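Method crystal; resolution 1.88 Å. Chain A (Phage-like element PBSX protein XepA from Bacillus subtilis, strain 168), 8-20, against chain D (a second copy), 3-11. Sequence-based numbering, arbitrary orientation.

Chain A (8-20) FPLDKAGKAGAVK
Chain D 3-11: KYQYEFPLD

A single carboxylate, that of Asp A11, organises both its own chain and the neighbouring copy. With chi1 at 82° (p) and chi2 at -18°, Asp A11 OD1 accepts hydrogen bonds from Lys A15 N (2.7 Å) and, weakly, Ala A13 N (2.9 Å), while Asp A11 OD2 accepts one from Phe D8 N across the interface (2.8 Å, 163°). Water 2 donates to Asp A11 OD2 (2.6 Å) and Phe D8 O (2.7 Å), closing a second link between the same residues.

A type I turn spans Asp A11 to Gly A14 (Lys A12 -58/-35, Ala A13 -90/10), with Gly A14 N bonded to Asp A11 O (2.8 Å); Gly A14 follows at 77/17. Asp A11 N to Lys A15 O (2.8 Å) and Gly A17 N to Pro A9 O (3.3 Å) tie the flanking segments together.

The facing backbones are extended (Pro A9 -67/164, Leu A10 -111/143, Asp A11 -77/-175; Tyr D4 -102/-174, Tyr D6 -85/158, Glu D7 -136/129), broken by Gln D5 at -88/-16. Hydrogen bonds from Tyr D4 N to Leu A10 O (3.1 Å) and Lys A12 N to Tyr D6 O (2.9 Å) set the register. Locally, A10-A12 and D4-D6 run in broadly the same sense, without a regular ladder. The aliphatic part of Lys D3 (chi1 m, chi2 t) lies along the turn, CD 3.4 Å from Lys A12 O.

Phe D8 (chi1 -64°, m; chi2 -42°) points toward chain A. Asp A11 CB lies over one face, 4.3 Å from the ring centroid, in a CH-pi contact; Val A19 CG2 packs apolarly at the edge, 3.7 Å from Phe D8 CZ, and 3.8 Å from Tyr D6 CZ. A CB on Gly A17 would clash, 2.7 Å from Phe D8 CZ. Tyr D6 (chi1 61°, p; chi2 85°) is buried, but Tyr D6 OH is satisfied by donating to water 1 (2.6 Å), which donates to Pro A9 O (2.8 Å) and Lys A15 O (3.0 Å). Pro A9 CB packs 3.4 Å from Tyr D4 CE1.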

# COMPACT_ATOMS: atom_id res chain seq x y z
N PHE A 8 26.17 36.83 -8.06
CA PHE A 8 24.79 37.10 -7.74
C PHE A 8 24.21 38.09 -8.74
O PHE A 8 24.83 39.11 -9.03
CB PHE A 8 24.66 37.67 -6.32
CG PHE A 8 25.11 36.73 -5.23
CD1 PHE A 8 24.80 35.37 -5.29
CD2 PHE A 8 25.85 37.20 -4.15
CE1 PHE A 8 25.22 34.51 -4.30
CE2 PHE A 8 26.25 36.33 -3.14
CZ PHE A 8 25.95 34.99 -3.22
N PRO A 9 23.00 37.82 -9.31
CA PRO A 9 22.35 38.81 -10.17
C PRO A 9 21.93 40.02 -9.34
O PRO A 9 21.87 39.96 -8.12
CB PRO A 9 21.10 38.05 -10.69
CG PRO A 9 20.82 37.03 -9.58
CD PRO A 9 22.20 36.61 -9.13
N LEU A 10 21.63 41.12 -10.05
CA LEU A 10 21.13 42.34 -9.44
C LEU A 10 19.68 42.47 -9.87
O LEU A 10 19.37 42.13 -11.01
CB LEU A 10 21.95 43.54 -9.95
CG LEU A 10 23.27 43.94 -9.29
CD1 LEU A 10 24.00 42.83 -8.55
CD2 LEU A 10 24.19 44.64 -10.29
N ASP A 11 18.81 42.97 -8.98
CA ASP A 11 17.45 43.28 -9.37
C ASP A 11 17.43 44.60 -10.16
O ASP A 11 18.46 45.20 -10.44
CB ASP A 11 16.48 43.26 -8.18
CG ASP A 11 16.47 44.54 -7.36
OD1 ASP A 11 17.42 45.34 -7.47
OD2 ASP A 11 15.50 44.74 -6.59
N LYS A 12 16.21 45.05 -10.50
CA LYS A 12 15.97 46.23 -11.31
C LYS A 12 16.62 47.46 -10.66
O LYS A 12 17.12 48.32 -11.36
CB LYS A 12 14.45 46.42 -11.42
CG LYS A 12 13.93 47.22 -12.60
CD LYS A 12 12.45 46.95 -12.80
CE LYS A 12 11.64 48.12 -13.33
NZ LYS A 12 12.05 48.46 -14.71
N ALA A 13 16.63 47.50 -9.31
CA ALA A 13 17.15 48.62 -8.56
C ALA A 13 18.64 48.43 -8.26
O ALA A 13 19.19 49.18 -7.47
CB ALA A 13 16.35 48.80 -7.30
N GLY A 14 19.28 47.42 -8.86
CA GLY A 14 20.69 47.14 -8.62
C GLY A 14 20.99 46.44 -7.29
O GLY A 14 22.13 46.43 -6.84
N LYS A 15 19.99 45.82 -6.64
CA LYS A 15 20.25 45.05 -5.42
C LYS A 15 20.63 43.60 -5.74
O LYS A 15 19.91 42.91 -6.46
CB LYS A 15 19.07 45.11 -4.45
CG LYS A 15 18.80 46.52 -3.94
CD LYS A 15 17.45 46.67 -3.29
CE LYS A 15 17.02 48.12 -3.15
NZ LYS A 15 18.07 48.89 -2.43
N ALA A 16 21.78 43.17 -5.20
CA ALA A 16 22.27 41.80 -5.32
C ALA A 16 21.43 40.87 -4.46
O ALA A 16 20.90 41.27 -3.42
CB ALA A 16 23.72 41.74 -4.91
N GLY A 17 21.29 39.62 -4.90
CA GLY A 17 20.58 38.61 -4.13
C GLY A 17 20.97 37.22 -4.61
O GLY A 17 21.31 37.06 -5.78
N ALA A 18 20.94 36.23 -3.71
CA ALA A 18 21.26 34.86 -4.10
C ALA A 18 19.99 34.20 -4.66
O ALA A 18 19.47 33.24 -4.09
CB ALA A 18 21.81 34.10 -2.91
N VAL A 19 19.52 34.73 -5.81
CA VAL A 19 18.25 34.36 -6.42
C VAL A 19 18.49 34.04 -7.89
O VAL A 19 19.54 34.37 -8.44
CB VAL A 19 17.16 35.44 -6.26
CG1 VAL A 19 16.86 35.72 -4.80
CG2 VAL A 19 17.50 36.73 -7.02
N LYS A 20 17.48 33.40 -8.49
CA LYS A 20 17.39 33.23 -9.93
C LYS A 20 16.10 33.88 -10.40
O LYS A 20 15.10 33.88 -9.67
CB LYS A 20 17.41 31.75 -10.32
CG LYS A 20 18.68 31.01 -9.91
CD LYS A 20 19.89 31.40 -10.75
CE LYS A 20 21.15 30.69 -10.33
NZ LYS A 20 22.22 30.94 -11.32
N LYS D 3 21.43 44.03 -14.48
CA LYS D 3 20.13 44.14 -13.76
C LYS D 3 19.06 43.38 -14.55
O LYS D 3 19.03 43.43 -15.77
CB LYS D 3 19.73 45.61 -13.53
CG LYS D 3 20.69 46.39 -12.64
CD LYS D 3 20.29 47.82 -12.43
CE LYS D 3 21.49 48.73 -12.32
NZ LYS D 3 21.24 49.84 -11.36
N TYR D 4 18.19 42.68 -13.82
CA TYR D 4 17.13 41.87 -14.41
C TYR D 4 15.81 42.62 -14.31
O TYR D 4 15.76 43.73 -13.79
CB TYR D 4 17.06 40.51 -13.70
CG TYR D 4 18.16 39.57 -14.08
CD1 TYR D 4 19.44 39.74 -13.57
CD2 TYR D 4 17.93 38.51 -14.94
CE1 TYR D 4 20.47 38.88 -13.91
CE2 TYR D 4 18.95 37.64 -15.30
CZ TYR D 4 20.22 37.82 -14.77
OH TYR D 4 21.25 36.98 -15.09
N GLN D 5 14.72 41.95 -14.69
CA GLN D 5 13.39 42.53 -14.77
C GLN D 5 12.65 42.42 -13.44
O GLN D 5 11.63 43.07 -13.26
CB GLN D 5 12.59 41.82 -15.87
CG GLN D 5 13.24 41.86 -17.26
CD GLN D 5 13.43 43.29 -17.71
OE1 GLN D 5 12.48 44.07 -17.77
NE2 GLN D 5 14.67 43.66 -17.97
N TYR D 6 13.12 41.58 -12.51
CA TYR D 6 12.42 41.49 -11.23
C TYR D 6 12.94 42.61 -10.33
O TYR D 6 14.07 43.09 -10.50
CB TYR D 6 12.61 40.11 -10.58
CG TYR D 6 14.05 39.80 -10.28
CD1 TYR D 6 14.64 40.24 -9.11
CD2 TYR D 6 14.84 39.12 -11.19
CE1 TYR D 6 15.98 39.97 -8.83
CE2 TYR D 6 16.18 38.87 -10.93
CZ TYR D 6 16.76 39.33 -9.76
OH TYR D 6 18.08 39.09 -9.50
N GLU D 7 12.13 42.97 -9.33
CA GLU D 7 12.55 43.96 -8.35
C GLU D 7 12.15 43.47 -6.97
O GLU D 7 10.99 43.13 -6.73
CB GLU D 7 11.87 45.30 -8.65
CG GLU D 7 12.48 46.47 -7.91
CD GLU D 7 12.04 47.84 -8.43
OE1 GLU D 7 11.24 47.90 -9.39
OE2 GLU D 7 12.51 48.86 -7.89
N PHE D 8 13.10 43.48 -6.03
CA PHE D 8 12.78 43.08 -4.67
C PHE D 8 11.82 44.09 -4.05
O PHE D 8 12.05 45.30 -4.15
CB PHE D 8 14.04 42.95 -3.82
CG PHE D 8 14.98 41.86 -4.29
CD1 PHE D 8 14.49 40.62 -4.69
CD2 PHE D 8 16.36 42.07 -4.31
CE1 PHE D 8 15.35 39.62 -5.11
CE2 PHE D 8 17.22 41.06 -4.71
CZ PHE D 8 16.72 39.83 -5.12
N PRO D 9 10.73 43.64 -3.38
CA PRO D 9 9.87 44.57 -2.64
C PRO D 9 10.64 45.14 -1.45
O PRO D 9 11.66 44.59 -1.05
CB PRO D 9 8.71 43.69 -2.16
CG PRO D 9 9.31 42.31 -2.12
CD PRO D 9 10.28 42.25 -3.28
N LEU D 10 10.13 46.26 -0.92
CA LEU D 10 10.70 46.90 0.26
C LEU D 10 9.71 46.70 1.40
O LEU D 10 8.51 46.72 1.16
CB LEU D 10 10.88 48.40 -0.02
CG LEU D 10 11.76 48.79 -1.22
CD1 LEU D 10 11.85 50.30 -1.37
CD2 LEU D 10 13.17 48.19 -1.18
N ASP D 11 10.20 46.50 2.62
CA ASP D 11 9.32 46.42 3.77
C ASP D 11 8.91 47.84 4.18
O ASP D 11 9.24 48.82 3.51
CB ASP D 11 9.94 45.61 4.92
CG ASP D 11 10.92 46.39 5.79
OD1 ASP D 11 11.41 47.45 5.33
OD2 ASP D 11 11.21 45.92 6.91
O HOH W 1 19.17 40.10 -7.37
O HOH W 2 14.52 46.35 -4.74